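Long-range contacts in peptide ABC transporter, peptide-binding protein (Thermus thermophilus, PDB 2D5W), which binds oligopeptides, here a pentapeptide, probably delivering them to an ABC transporter for uptake: residues L81-T86 against Y147-P152; I267-S272 against K558-Y563; L332-R337 against E427-I432; D512-Q517 against K528-R533. All blocks are in the same frame, centred on the assembly; numbering follows the deposited sequence.

In the fold
The four contacts illustrate how chemistry follows place in a large solute-binding fold. Interactions 1 and 2 are buried and each sets a sheet strand against a loop or short strand, the first by van der Waals contacts of a leucine and a methionine methyl, the second with a tyrosine that takes a methyl on its ring face and donates a hydrogen bond. Interactions 3 and 4 engage helices: the former is buried but joined partly through waters, while the latter pairs two antiparallel helices and runs from a leucine core out to exposed side chains. No two contacts touch. Interactions 1 and 3 lie on opposite sides of the chain's centre, as do interactions 2 and 4.

Interaction 1 of 4, residues L81-T86 against Y147-P152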
loop_
_atom_site.group_PDB
_atom_site.type_symbol
_atom_site.label_atom_id
_atom_site.label_comp_id
_atom_site.label_asym_id
_atom_site.label_seq_id
_atom_site.Cartn_x
_atom_site.Cartn_y
_atom_site.Cartn_z
ATOM N N LEU A 81 15.268 5.063 20.628
ATOM C CA LEU A 81 14.772 3.722 20.890
ATOM C C LEU A 81 15.738 2.709 20.303
ATOM O O LEU A 81 16.145 2.831 19.145
ATOM C CB LEU A 81 13.394 3.504 20.255
ATOM C CG LEU A 81 12.937 2.038 20.246
ATOM C CD1 LEU A 81 12.665 1.568 21.671
ATOM C CD2 LEU A 81 11.693 1.888 19.387
ATOM N N GLU A 82 16.118 1.725 21.112
ATOM C CA GLU A 82 16.992 0.650 20.654
ATOM C C GLU A 82 16.185 -0.630 20.784
ATOM O O GLU A 82 15.524 -0.866 21.798
ATOM C CB GLU A 82 18.275 0.572 21.488
ATOM C CG GLU A 82 19.210 1.751 21.259
ATOM C CD GLU A 82 20.624 1.501 21.753
ATOM O OE1 GLU A 82 21.472 2.404 21.590
ATOM O OE2 GLU A 82 20.889 0.408 22.298
ATOM N N MET A 83 16.235 -1.450 19.741
ATOM C CA MET A 83 15.488 -2.696 19.695
ATOM C C MET A 83 16.395 -3.870 19.332
ATOM O O MET A 83 16.875 -3.959 18.201
ATOM C CB MET A 83 14.377 -2.555 18.660
ATOM C CG MET A 83 13.576 -3.806 18.406
ATOM S SD MET A 83 12.491 -3.558 16.999
ATOM C CE MET A 83 11.323 -2.533 17.755
ATOM N N ASP A 84 16.618 -4.768 20.289
ATOM C CA ASP A 84 17.479 -5.934 20.082
ATOM C C ASP A 84 16.724 -7.108 19.479
ATOM O O ASP A 84 15.757 -7.603 20.060
ATOM C CB ASP A 84 18.087 -6.405 21.405
ATOM C CG ASP A 84 19.006 -5.381 22.038
ATOM O OD1 ASP A 84 19.309 -5.548 23.239
ATOM O OD2 ASP A 84 19.433 -4.429 21.354
ATOM N N ILE A 85 17.194 -7.566 18.326
ATOM C CA ILE A 85 16.583 -8.694 17.638
ATOM C C ILE A 85 17.598 -9.818 17.485
ATOM O O ILE A 85 18.757 -9.573 17.151
ATOM C CB ILE A 85 16.088 -8.279 16.236
ATOM C CG1 ILE A 85 15.016 -7.197 16.377
ATOM C CG2 ILE A 85 15.559 -9.498 15.477
ATOM C CD1 ILE A 85 14.486 -6.668 15.066
ATOM N N THR A 86 17.159 -11.044 17.755
ATOM C CA THR A 86 18.012 -12.214 17.608
ATOM C C THR A 86 17.402 -13.083 16.513
ATOM O O THR A 86 16.251 -13.507 16.615
ATOM C CB THR A 86 18.089 -13.041 18.912
ATOM O OG1 THR A 86 18.601 -12.226 19.972
ATOM C CG2 THR A 86 19.002 -14.245 18.726
ATOM N N TYR A 147 5.140 4.579 16.683
ATOM C CA TYR A 147 4.868 3.311 16.012
ATOM C C TYR A 147 6.073 2.449 15.652
ATOM O O TYR A 147 5.918 1.426 14.986
ATOM C CB TYR A 147 4.058 3.578 14.738
ATOM C CG TYR A 147 4.720 4.506 13.728
ATOM C CD1 TYR A 147 6.003 4.253 13.237
ATOM C CD2 TYR A 147 4.028 5.598 13.208
ATOM C CE1 TYR A 147 6.574 5.059 12.252
ATOM C CE2 TYR A 147 4.588 6.408 12.221
ATOM C CZ TYR A 147 5.859 6.133 11.746
ATOM O OH TYR A 147 6.411 6.912 10.757
ATOM N N ASP A 148 7.265 2.831 16.092
ATOM C CA ASP A 148 8.459 2.072 15.729
ATOM C C ASP A 148 8.511 0.603 16.156
ATOM O O ASP A 148 9.219 -0.191 15.532
ATOM C CB ASP A 148 9.705 2.821 16.206
ATOM C CG ASP A 148 9.980 4.074 15.383
ATOM O OD1 ASP A 148 10.719 4.956 15.865
ATOM O OD2 ASP A 148 9.466 4.175 14.244
ATOM N N THR A 149 7.767 0.230 17.193
ATOM C CA THR A 149 7.768 -1.165 17.633
ATOM C C THR A 149 6.670 -1.979 16.954
ATOM O O THR A 149 6.585 -3.192 17.151
ATOM C CB THR A 149 7.580 -1.297 19.162
ATOM O OG1 THR A 149 6.304 -0.766 19.538
ATOM C CG2 THR A 149 8.684 -0.560 19.905
ATOM N N TYR A 150 5.837 -1.315 16.155
ATOM C CA TYR A 150 4.737 -1.983 15.456
ATOM C C TYR A 150 5.227 -2.901 14.335
ATOM O O TYR A 150 5.895 -2.455 13.403
ATOM C CB TYR A 150 3.780 -0.957 14.843
ATOM C CG TYR A 150 3.031 -0.059 15.811
ATOM C CD1 TYR A 150 2.082 0.843 15.331
ATOM C CD2 TYR A 150 3.274 -0.090 17.187
ATOM C CE1 TYR A 150 1.393 1.691 16.185
ATOM C CE2 TYR A 150 2.583 0.763 18.057
ATOM C CZ TYR A 150 1.645 1.649 17.543
ATOM O OH TYR A 150 0.949 2.501 18.371
ATOM N N GLY A 151 4.879 -4.181 14.419
ATOM C CA GLY A 151 5.288 -5.121 13.391
ATOM C C GLY A 151 4.440 -4.996 12.136
ATOM O O GLY A 151 3.423 -4.306 12.142
ATOM N N PRO A 152 4.814 -5.673 11.043
ATOM C CA PRO A 152 5.991 -6.542 10.954
ATOM C C PRO A 152 7.322 -5.806 10.842
ATOM O O PRO A 152 7.384 -4.652 10.404
ATOM C CB PRO A 152 5.698 -7.382 9.718
ATOM C CG PRO A 152 4.955 -6.419 8.843
ATOM C CD PRO A 152 4.001 -5.763 9.816
#
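Asp148 meets Leu81 through its CB, while its carboxylate is engaged by partners outside the contact: OD1 is gripped by the backbone N of Tyr145 and by Arg126 NH2, the latter in a salt bridge. Two partners on one oxygen should restrain the group from turning, and the methylene is what faces the strand. Leu81 CD2 does the touching from the other side, 3.9 Å from Asp148 CB and also 3.9 Å from Thr149 CG2. The leucine and aspartate side chains slide past one another in opposite senses, whereas the leucine and threonine cross at about a right angle. Met83 reaches the same spot by a longer route: its CG is anti to the backbone N (chi1 175°), and a bend at chi3 (-74°) carries CE over the turn. There CE lies 3.8 Å from Thr149 CA and 3.9 Å from Thr149 CG2, with Asp148 O close by. Thr149 CG2 is therefore shared by both strand residues, and cohesion across the contact is van der Waals, with no hydrogen bond between the segments. Asp148 and Thr149 can present themselves together because they are the two corner residues of a type I beta turn, closed by Tyr150 N to Tyr147 O at 3.0 Å. Leu81 and Met83 belong to strand 78-86, an inner strand of a four-stranded antiparallel sheet. Strands 69-75 and 136-141 flank it, and the turn rests on both, with Thr149 against Leu69 and Asp148 against Phe141.

Interaction 2 of 4, residues I267-S272 against K558-Y563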
loop_
_atom_site.group_PDB
_atom_site.type_symbol
_atom_site.label_atom_id
_atom_site.label_comp_id
_atom_site.label_asym_id
_atom_site.label_seq_id
_atom_site.Cartn_x
_atom_site.Cartn_y
_atom_site.Cartn_z
ATOM N N ILE A 267 -11.238 -21.623 -7.793
ATOM C CA ILE A 267 -10.409 -20.773 -6.944
ATOM C C ILE A 267 -10.732 -21.048 -5.472
ATOM O O ILE A 267 -11.882 -20.947 -5.042
ATOM C CB ILE A 267 -10.640 -19.291 -7.307
ATOM C CG1 ILE A 267 -10.104 -19.040 -8.723
ATOM C CG2 ILE A 267 -9.968 -18.374 -6.293
ATOM C CD1 ILE A 267 -10.468 -17.695 -9.306
ATOM N N ASP A 268 -9.708 -21.404 -4.703
ATOM C CA ASP A 268 -9.888 -21.736 -3.291
ATOM C C ASP A 268 -10.143 -20.558 -2.368
ATOM O O ASP A 268 -10.897 -20.676 -1.402
ATOM C CB ASP A 268 -8.670 -22.500 -2.772
ATOM C CG ASP A 268 -8.423 -23.785 -3.529
ATOM O OD1 ASP A 268 -9.361 -24.598 -3.645
ATOM O OD2 ASP A 268 -7.286 -23.990 -4.003
ATOM N N ALA A 269 -9.507 -19.428 -2.653
ATOM C CA ALA A 269 -9.661 -18.244 -1.819
ATOM C C ALA A 269 -9.340 -17.002 -2.622
ATOM O O ALA A 269 -8.649 -17.073 -3.633
ATOM C CB ALA A 269 -8.726 -18.331 -0.613
ATOM N N THR A 270 -9.843 -15.860 -2.171
ATOM C CA THR A 270 -9.561 -14.620 -2.869
ATOM C C THR A 270 -8.566 -13.763 -2.099
ATOM O O THR A 270 -8.449 -13.834 -0.874
ATOM C CB THR A 270 -10.841 -13.811 -3.137
ATOM O OG1 THR A 270 -11.559 -13.622 -1.913
ATOM C CG2 THR A 270 -11.725 -14.535 -4.148
ATOM N N SER A 271 -7.833 -12.965 -2.862
ATOM C CA SER A 271 -6.820 -12.048 -2.364
ATOM C C SER A 271 -7.482 -10.806 -1.777
ATOM O O SER A 271 -8.683 -10.589 -1.950
ATOM C CB SER A 271 -5.925 -11.646 -3.547
ATOM O OG SER A 271 -5.096 -10.528 -3.270
ATOM N N SER A 272 -6.698 -9.988 -1.081
ATOM C CA SER A 272 -7.212 -8.735 -0.551
ATOM C C SER A 272 -7.396 -7.795 -1.753
ATOM O O SER A 272 -8.043 -6.756 -1.642
ATOM C CB SER A 272 -6.228 -8.116 0.448
ATOM O OG SER A 272 -5.020 -7.719 -0.182
ATOM N N LYS A 558 -14.874 -23.990 1.678
ATOM C CA LYS A 558 -15.065 -24.709 2.925
ATOM C C LYS A 558 -13.969 -25.757 3.045
ATOM O O LYS A 558 -13.582 -26.384 2.058
ATOM C CB LYS A 558 -16.457 -25.344 2.958
ATOM C CG LYS A 558 -17.553 -24.289 3.064
ATOM C CD LYS A 558 -18.947 -24.875 3.099
ATOM C CE LYS A 558 -19.981 -23.774 3.282
ATOM N NZ LYS A 558 -19.871 -23.085 4.604
ATOM N N GLY A 559 -13.441 -25.910 4.253
ATOM C CA GLY A 559 -12.379 -26.874 4.477
ATOM C C GLY A 559 -11.006 -26.231 4.598
ATOM O O GLY A 559 -10.092 -26.825 5.167
ATOM N N LEU A 560 -10.851 -25.021 4.066
ATOM C CA LEU A 560 -9.571 -24.318 4.138
ATOM C C LEU A 560 -9.506 -23.553 5.449
ATOM O O LEU A 560 -10.355 -22.710 5.718
ATOM C CB LEU A 560 -9.426 -23.331 2.972
ATOM C CG LEU A 560 -8.061 -22.632 2.890
ATOM C CD1 LEU A 560 -6.997 -23.638 2.468
ATOM C CD2 LEU A 560 -8.119 -21.485 1.891
ATOM N N VAL A 561 -8.505 -23.844 6.272
ATOM C CA VAL A 561 -8.385 -23.147 7.543
ATOM C C VAL A 561 -7.143 -22.279 7.665
ATOM O O VAL A 561 -6.123 -22.501 6.994
ATOM C CB VAL A 561 -8.423 -24.123 8.750
ATOM C CG1 VAL A 561 -9.801 -24.755 8.857
ATOM C CG2 VAL A 561 -7.347 -25.181 8.605
ATOM N N ASN A 562 -7.272 -21.282 8.534
ATOM C CA ASN A 562 -6.237 -20.313 8.855
ATOM C C ASN A 562 -5.960 -19.248 7.796
ATOM O O ASN A 562 -5.027 -18.459 7.934
ATOM C CB ASN A 562 -4.957 -21.041 9.277
ATOM C CG ASN A 562 -5.183 -21.925 10.490
ATOM O OD1 ASN A 562 -6.007 -21.608 11.350
ATOM N ND2 ASN A 562 -4.456 -23.033 10.568
ATOM N N TYR A 563 -6.780 -19.228 6.746
ATOM C CA TYR A 563 -6.668 -18.206 5.702
ATOM C C TYR A 563 -7.593 -17.128 6.262
ATOM O O TYR A 563 -8.760 -17.024 5.874
ATOM C CB TYR A 563 -7.210 -18.725 4.369
ATOM C CG TYR A 563 -6.963 -17.782 3.210
ATOM C CD1 TYR A 563 -5.779 -17.847 2.476
ATOM C CD2 TYR A 563 -7.889 -16.793 2.879
ATOM C CE1 TYR A 563 -5.522 -16.949 1.439
ATOM C CE2 TYR A 563 -7.642 -15.889 1.847
ATOM C CZ TYR A 563 -6.458 -15.971 1.134
ATOM O OH TYR A 563 -6.203 -15.071 0.124
#
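Tyr563 carries its CG anti to the backbone N (chi1 -173°), as Leu560 does, and the Tyr563 ring and Leu560 CD2 meet at Ala269 CB. The methyl of Ala269 lies over one face of the tyrosine ring in a CH-pi contact, its CB 3.7 Å from the Tyr563 ring centroid and displaced a little toward the rim. CE2 is the nearest ring atom, 3.6 Å from Ala269 CB. Leu560 CD2 approaches the same methyl at 4.1 Å from Ala269 CB. Beyond the ring, Tyr563 OH donates to Thr270 O at 2.8 Å. The hydroxyl sits above the carbonyl plane, 58° out of it, with a C=O...donor angle of 118°, while the carbonyl oxygen lies near the plane of the ring. Strand 269-270 is the edge of a five-stranded mixed sheet, paired in parallel with strand 7-12, and the tyrosine covers this margin of the sheet, touching Ile10 as well. A phenylalanine in place of Tyr563 would probably leave the buried Thr270 O without the hydroxyl's bond and the ring less firmly held against Ala269. Asp268 OD1 forms a salt bridge with Arg557 and its OD2 accepts from Val9 N, while Thr270 OG1 is bonded to Val555 N. Two residues beyond Thr270, Ser272 O accepts a hydrogen bond from a basic side chain of the bound peptide.

Interaction 3 of 4, residues L332-R337 against E427-I432; sequences LHALNR and EDLKKI
Asp428 begins its contact at CB, which lies 3.6 Å from Ala334 O on the facing segment 332-337. Its CG is anti to the carbonyl carbon (chi1 -77°), and the carboxylate beyond it divides its work. OD1 accepts from two waters. The first, 2.7 Å from Asp428 OD1, also donates to Ala334 O and accepts from Asn336 N at 2.8 Å; the second, likewise 2.7 Å from Asp428 OD1, accepts from Asn336 ND2 at 2.9 Å. OD2 turns to its own helix, where Lys431 NZ makes a long salt bridge of 3.7 Å to Asp428 OD2. Asn336, reached through both waters, is the N-cap of helix 337-345, its OD1 capping the backbone N of Gly339, and is the centre of an inverse gamma turn. Beside this wet side lies a dry one. Ala334 CB fits between two branches, 3.5 Å from Ile432 CD1 and 3.8 Å from Leu429 CD2, and Leu335 CD2 meets Leu429 CD1 as those two side chains cross obliquely. Leu374 of helix 374-383 touches both Ala334 and Ile432. Residues 334-336, which link helix 325-333 to helix 337-345, are thus docked on segment 427-432 by methyl packing on one side and by waters on the other. With two water donors on one oxygen and a lysine near the other, the carboxylate is likely to favour its charged form.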
loop_
_atom_site.group_PDB
_atom_site.type_symbol
_atom_site.label_atom_id
_atom_site.label_comp_id
_atom_site.label_asym_id
_atom_site.label_seq_id
_atom_site.Cartn_x
_atom_site.Cartn_y
_atom_site.Cartn_z
ATOM N N LEU A 332 -15.429 18.331 -5.568
ATOM C CA LEU A 332 -16.013 17.445 -4.566
ATOM C C LEU A 332 -17.513 17.685 -4.392
ATOM O O LEU A 332 -18.278 16.736 -4.203
ATOM C CB LEU A 332 -15.283 17.582 -3.223
ATOM C CG LEU A 332 -15.609 16.489 -2.191
ATOM C CD1 LEU A 332 -15.397 15.108 -2.807
ATOM C CD2 LEU A 332 -14.738 16.664 -0.954
ATOM N N HIS A 333 -17.935 18.948 -4.450
ATOM C CA HIS A 333 -19.359 19.273 -4.327
ATOM C C HIS A 333 -20.141 18.692 -5.507
ATOM O O HIS A 333 -21.359 18.514 -5.426
ATOM C CB HIS A 333 -19.585 20.792 -4.296
ATOM C CG HIS A 333 -19.421 21.413 -2.942
ATOM N ND1 HIS A 333 -20.122 20.989 -1.834
ATOM C CD2 HIS A 333 -18.676 22.468 -2.533
ATOM C CE1 HIS A 333 -19.818 21.757 -0.801
ATOM N NE2 HIS A 333 -18.943 22.663 -1.200
ATOM N N ALA A 334 -19.441 18.406 -6.603
ATOM C CA ALA A 334 -20.077 17.849 -7.793
ATOM C C ALA A 334 -20.055 16.322 -7.824
ATOM O O ALA A 334 -20.600 15.714 -8.740
ATOM C CB ALA A 334 -19.415 18.406 -9.045
ATOM N N LEU A 335 -19.408 15.706 -6.836
ATOM C CA LEU A 335 -19.348 14.248 -6.759
ATOM C C LEU A 335 -20.429 13.790 -5.786
ATOM O O LEU A 335 -20.360 14.074 -4.590
ATOM C CB LEU A 335 -17.972 13.786 -6.265
ATOM C CG LEU A 335 -16.756 14.263 -7.068
ATOM C CD1 LEU A 335 -15.512 13.538 -6.574
ATOM C CD2 LEU A 335 -16.962 13.994 -8.553
ATOM N N ASN A 336 -21.440 13.093 -6.295
ATOM C CA ASN A 336 -22.520 12.629 -5.438
ATOM C C ASN A 336 -22.088 11.353 -4.733
ATOM O O ASN A 336 -22.561 10.256 -5.039
ATOM C CB ASN A 336 -23.785 12.381 -6.256
ATOM C CG ASN A 336 -24.986 12.112 -5.383
ATOM O OD1 ASN A 336 -24.887 12.118 -4.155
ATOM N ND2 ASN A 336 -26.132 11.876 -6.010
ATOM N N ARG A 337 -21.184 11.515 -3.774
ATOM C CA ARG A 337 -20.642 10.391 -3.026
ATOM C C ARG A 337 -21.681 9.648 -2.198
ATOM O O ARG A 337 -21.693 8.417 -2.170
ATOM C CB ARG A 337 -19.494 10.874 -2.135
ATOM C CG ARG A 337 -18.329 11.463 -2.923
ATOM C CD ARG A 337 -17.269 12.027 -1.999
ATOM N NE ARG A 337 -17.781 13.162 -1.238
ATOM C CZ ARG A 337 -17.268 13.587 -0.089
ATOM N NH1 ARG A 337 -17.802 14.627 0.531
ATOM N NH2 ARG A 337 -16.224 12.970 0.448
ATOM N N GLU A 427 -21.361 12.128 -15.293
ATOM C CA GLU A 427 -22.679 12.629 -15.660
ATOM C C GLU A 427 -23.002 13.926 -14.922
ATOM O O GLU A 427 -23.554 14.858 -15.505
ATOM C CB GLU A 427 -23.739 11.568 -15.366
ATOM C CG GLU A 427 -25.106 11.887 -15.945
ATOM C CD GLU A 427 -26.052 10.706 -15.883
ATOM O OE1 GLU A 427 -25.708 9.643 -16.441
ATOM O OE2 GLU A 427 -27.138 10.840 -15.281
ATOM N N ASP A 428 -22.652 13.994 -13.641
ATOM C CA ASP A 428 -22.910 15.196 -12.855
ATOM C C ASP A 428 -21.901 16.298 -13.157
ATOM O O ASP A 428 -22.259 17.474 -13.230
ATOM C CB ASP A 428 -22.893 14.865 -11.362
ATOM C CG ASP A 428 -24.168 14.180 -10.907
ATOM O OD1 ASP A 428 -24.088 13.286 -10.037
ATOM O OD2 ASP A 428 -25.254 14.544 -11.413
ATOM N N LEU A 429 -20.640 15.921 -13.331
ATOM C CA LEU A 429 -19.606 16.899 -13.641
ATOM C C LEU A 429 -19.945 17.622 -14.944
ATOM O O LEU A 429 -19.737 18.832 -15.068
ATOM C CB LEU A 429 -18.242 16.208 -13.749
ATOM C CG LEU A 429 -17.635 15.770 -12.411
ATOM C CD1 LEU A 429 -16.515 14.775 -12.645
ATOM C CD2 LEU A 429 -17.117 16.992 -11.664
ATOM N N LYS A 430 -20.487 16.887 -15.908
ATOM C CA LYS A 430 -20.846 17.482 -17.188
ATOM C C LYS A 430 -21.920 18.558 -17.025
ATOM O O LYS A 430 -21.906 19.562 -17.735
ATOM C CB LYS A 430 -21.331 16.401 -18.157
ATOM C CG LYS A 430 -21.687 16.932 -19.539
ATOM C CD LYS A 430 -22.118 15.820 -20.484
ATOM C CE LYS A 430 -20.982 14.852 -20.772
ATOM N NZ LYS A 430 -21.394 13.799 -21.742
ATOM N N LYS A 431 -22.842 18.357 -16.087
ATOM C CA LYS A 431 -23.911 19.325 -15.857
ATOM C C LYS A 431 -23.372 20.704 -15.496
ATOM O O LYS A 431 -23.996 21.717 -15.820
ATOM C CB LYS A 431 -24.852 18.837 -14.751
ATOM C CG LYS A 431 -25.606 17.566 -15.109
ATOM C CD LYS A 431 -26.581 17.167 -14.014
ATOM C CE LYS A 431 -27.300 15.876 -14.369
ATOM N NZ LYS A 431 -28.298 15.494 -13.332
ATOM N N ILE A 432 -22.226 20.752 -14.821
ATOM C CA ILE A 432 -21.640 22.037 -14.450
ATOM C C ILE A 432 -20.497 22.458 -15.372
ATOM O O ILE A 432 -19.788 23.423 -15.092
ATOM C CB ILE A 432 -21.144 22.051 -12.987
ATOM C CG1 ILE A 432 -20.099 20.955 -12.767
ATOM C CG2 ILE A 432 -22.327 21.891 -12.048
ATOM C CD1 ILE A 432 -19.437 21.007 -11.406
HETATM O O HOH W 1 -21.550 13.022 -9.046
HETATM O O HOH W 2 -26.268 12.181 -8.864
#

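Interaction 4 of 4, residues D512-Q517 against K528-R533; sequences DRLTSQ and KQLFWR
Leu514 starts the interface, pointing at helix 524-541 opposite its near counterpart Leu530. Its CG is anti to the carbonyl carbon (chi1 -69°), and the two methyls beyond go to different partners: Leu514 CD2 meets Leu530 CD2 at 3.9 Å, and Leu514 CD1 lies 4.0 Å from Arg533 CB. Both pairs of side chains pass at a slant. Thr515 follows, with CG2 4.4 Å from Phe531 CE1 in a loose, slanting approach to the ring, while its OG1 is bonded to Phe511 O one turn back. Ser516 makes no contact with the partner segment: Ser516 OG, also bonded to Leu484 N, donates to Asp512 O at 2.7 Å, and the backbone N of Ser516 reaches that same oxygen from the opposite face of its plane. Gln517, extended beyond CG, lays its end across Leu530 at about a right angle, NE2 being 3.7 Å from Leu530 CD1. Leu530, buried, thus takes Leu514 on one methyl and the amide of the exposed Gln517 on the other. The axes of segments 512-517 and 528-533 approach to 8.7 Å, their directions 157° apart, in an antiparallel alpha-helical hairpin. Later turns extend the pairing, with Leu514 on Ile537 and Thr515 on Ala534, and Ala518 meets both Leu530 and Phe531. Residues 480-485 bond helix 509-518, and the loop at Pro365 and Asn366 meets Trp532 of helix 524-541.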
loop_
_atom_site.group_PDB
_atom_site.type_symbol
_atom_site.label_atom_id
_atom_site.label_comp_id
_atom_site.label_asym_id
_atom_site.label_seq_id
_atom_site.Cartn_x
_atom_site.Cartn_y
_atom_site.Cartn_z
ATOM N N ASP A 512 2.373 20.012 8.296
ATOM C CA ASP A 512 3.662 19.361 8.524
ATOM C C ASP A 512 4.097 19.482 9.978
ATOM O O ASP A 512 4.625 18.534 10.557
ATOM C CB ASP A 512 4.747 19.958 7.619
ATOM C CG ASP A 512 4.583 19.563 6.163
ATOM O OD1 ASP A 512 3.664 18.776 5.855
ATOM O OD2 ASP A 512 5.376 20.032 5.322
ATOM N N ARG A 513 3.872 20.647 10.574
ATOM C CA ARG A 513 4.257 20.860 11.962
ATOM C C ARG A 513 3.466 19.959 12.905
ATOM O O ARG A 513 4.032 19.316 13.791
ATOM C CB ARG A 513 4.036 22.322 12.350
ATOM C CG ARG A 513 4.663 22.710 13.675
ATOM C CD ARG A 513 4.414 24.174 14.011
ATOM N NE ARG A 513 4.831 25.071 12.935
ATOM C CZ ARG A 513 4.073 25.397 11.892
ATOM N NH1 ARG A 513 4.539 26.216 10.960
ATOM N NH2 ARG A 513 2.841 24.915 11.787
ATOM N N LEU A 514 2.154 19.913 12.710
ATOM C CA LEU A 514 1.283 19.104 13.550
ATOM C C LEU A 514 1.595 17.615 13.468
ATOM O O LEU A 514 1.721 16.949 14.494
ATOM C CB LEU A 514 -0.180 19.347 13.173
ATOM C CG LEU A 514 -0.736 20.730 13.528
ATOM C CD1 LEU A 514 -2.030 20.965 12.763
ATOM C CD2 LEU A 514 -0.967 20.836 15.030
ATOM N N THR A 515 1.720 17.097 12.249
ATOM C CA THR A 515 2.003 15.677 12.061
ATOM C C THR A 515 3.414 15.292 12.496
ATOM O O THR A 515 3.621 14.199 13.024
ATOM C CB THR A 515 1.765 15.242 10.589
ATOM O OG1 THR A 515 2.503 16.092 9.703
ATOM C CG2 THR A 515 0.281 15.321 10.242
ATOM N N SER A 516 4.382 16.179 12.284
ATOM C CA SER A 516 5.752 15.894 12.696
ATOM C C SER A 516 5.832 15.808 14.215
ATOM O O SER A 516 6.602 15.020 14.758
ATOM C CB SER A 516 6.711 16.973 12.189
ATOM O OG SER A 516 6.793 16.946 10.776
ATOM N N GLN A 517 5.038 16.618 14.908
ATOM C CA GLN A 517 5.044 16.579 16.364
ATOM C C GLN A 517 4.248 15.374 16.857
ATOM O O GLN A 517 4.650 14.691 17.799
ATOM C CB GLN A 517 4.429 17.849 16.948
ATOM C CG GLN A 517 4.561 17.915 18.461
ATOM C CD GLN A 517 3.846 19.102 19.071
ATOM O OE1 GLN A 517 3.894 20.214 18.542
ATOM N NE2 GLN A 517 3.192 18.877 20.202
ATOM N N LYS A 528 -3.694 11.981 19.329
ATOM C CA LYS A 528 -4.966 12.070 18.624
ATOM C C LYS A 528 -5.373 13.535 18.426
ATOM O O LYS A 528 -5.828 13.915 17.348
ATOM C CB LYS A 528 -6.056 11.323 19.400
ATOM C CG LYS A 528 -7.416 11.301 18.709
ATOM C CD LYS A 528 -8.486 10.659 19.585
ATOM C CE LYS A 528 -8.146 9.219 19.937
ATOM N NZ LYS A 528 -9.201 8.603 20.790
ATOM N N GLN A 529 -5.204 14.357 19.459
ATOM C CA GLN A 529 -5.566 15.772 19.359
ATOM C C GLN A 529 -4.826 16.450 18.210
ATOM O O GLN A 529 -5.416 17.213 17.448
ATOM C CB GLN A 529 -5.248 16.508 20.666
ATOM C CG GLN A 529 -5.926 15.933 21.898
ATOM C CD GLN A 529 -5.630 16.730 23.156
ATOM O OE1 GLN A 529 -4.505 17.188 23.368
ATOM N NE2 GLN A 529 -6.637 16.887 24.007
ATOM N N LEU A 530 -3.533 16.174 18.089
ATOM C CA LEU A 530 -2.730 16.767 17.029
ATOM C C LEU A 530 -3.171 16.269 15.657
ATOM O O LEU A 530 -3.298 17.055 14.718
ATOM C CB LEU A 530 -1.248 16.464 17.265
ATOM C CG LEU A 530 -0.674 17.143 18.515
ATOM C CD1 LEU A 530 0.691 16.564 18.849
ATOM C CD2 LEU A 530 -0.586 18.641 18.283
ATOM N N PHE A 531 -3.410 14.966 15.537
ATOM C CA PHE A 531 -3.859 14.411 14.266
ATOM C C PHE A 531 -5.246 14.937 13.894
ATOM O O PHE A 531 -5.560 15.090 12.712
ATOM C CB PHE A 531 -3.873 12.882 14.327
ATOM C CG PHE A 531 -2.611 12.243 13.817
ATOM C CD1 PHE A 531 -2.371 12.145 12.447
ATOM C CD2 PHE A 531 -1.661 11.742 14.702
ATOM C CE1 PHE A 531 -1.202 11.553 11.968
ATOM C CE2 PHE A 531 -0.488 11.148 14.231
ATOM C CZ PHE A 531 -0.260 11.055 12.862
ATOM N N TRP A 532 -6.078 15.216 14.896
ATOM C CA TRP A 532 -7.413 15.738 14.623
ATOM C C TRP A 532 -7.309 17.139 14.041
ATOM O O TRP A 532 -8.031 17.485 13.106
ATOM C CB TRP A 532 -8.260 15.738 15.901
ATOM C CG TRP A 532 -8.961 14.430 16.129
ATOM C CD1 TRP A 532 -8.528 13.189 15.745
ATOM C CD2 TRP A 532 -10.219 14.230 16.784
ATOM N NE1 TRP A 532 -9.442 12.233 16.115
ATOM C CE2 TRP A 532 -10.488 12.843 16.757
ATOM C CE3 TRP A 532 -11.148 15.088 17.391
ATOM C CZ2 TRP A 532 -11.648 12.293 17.313
ATOM C CZ3 TRP A 532 -12.303 14.539 17.944
ATOM C CH2 TRP A 532 -12.541 13.155 17.900
ATOM N N ARG A 533 -6.396 17.943 14.576
ATOM C CA ARG A 533 -6.207 19.295 14.069
ATOM C C ARG A 533 -5.661 19.218 12.645
ATOM O O ARG A 533 -6.062 19.991 11.778
ATOM C CB ARG A 533 -5.248 20.077 14.974
ATOM C CG ARG A 533 -5.560 19.934 16.463
ATOM C CD ARG A 533 -7.059 19.976 16.732
ATOM N NE ARG A 533 -7.409 19.303 17.981
ATOM C CZ ARG A 533 -8.652 19.004 18.345
ATOM N NH1 ARG A 533 -8.878 18.391 19.499
ATOM N NH2 ARG A 533 -9.671 19.311 17.552
#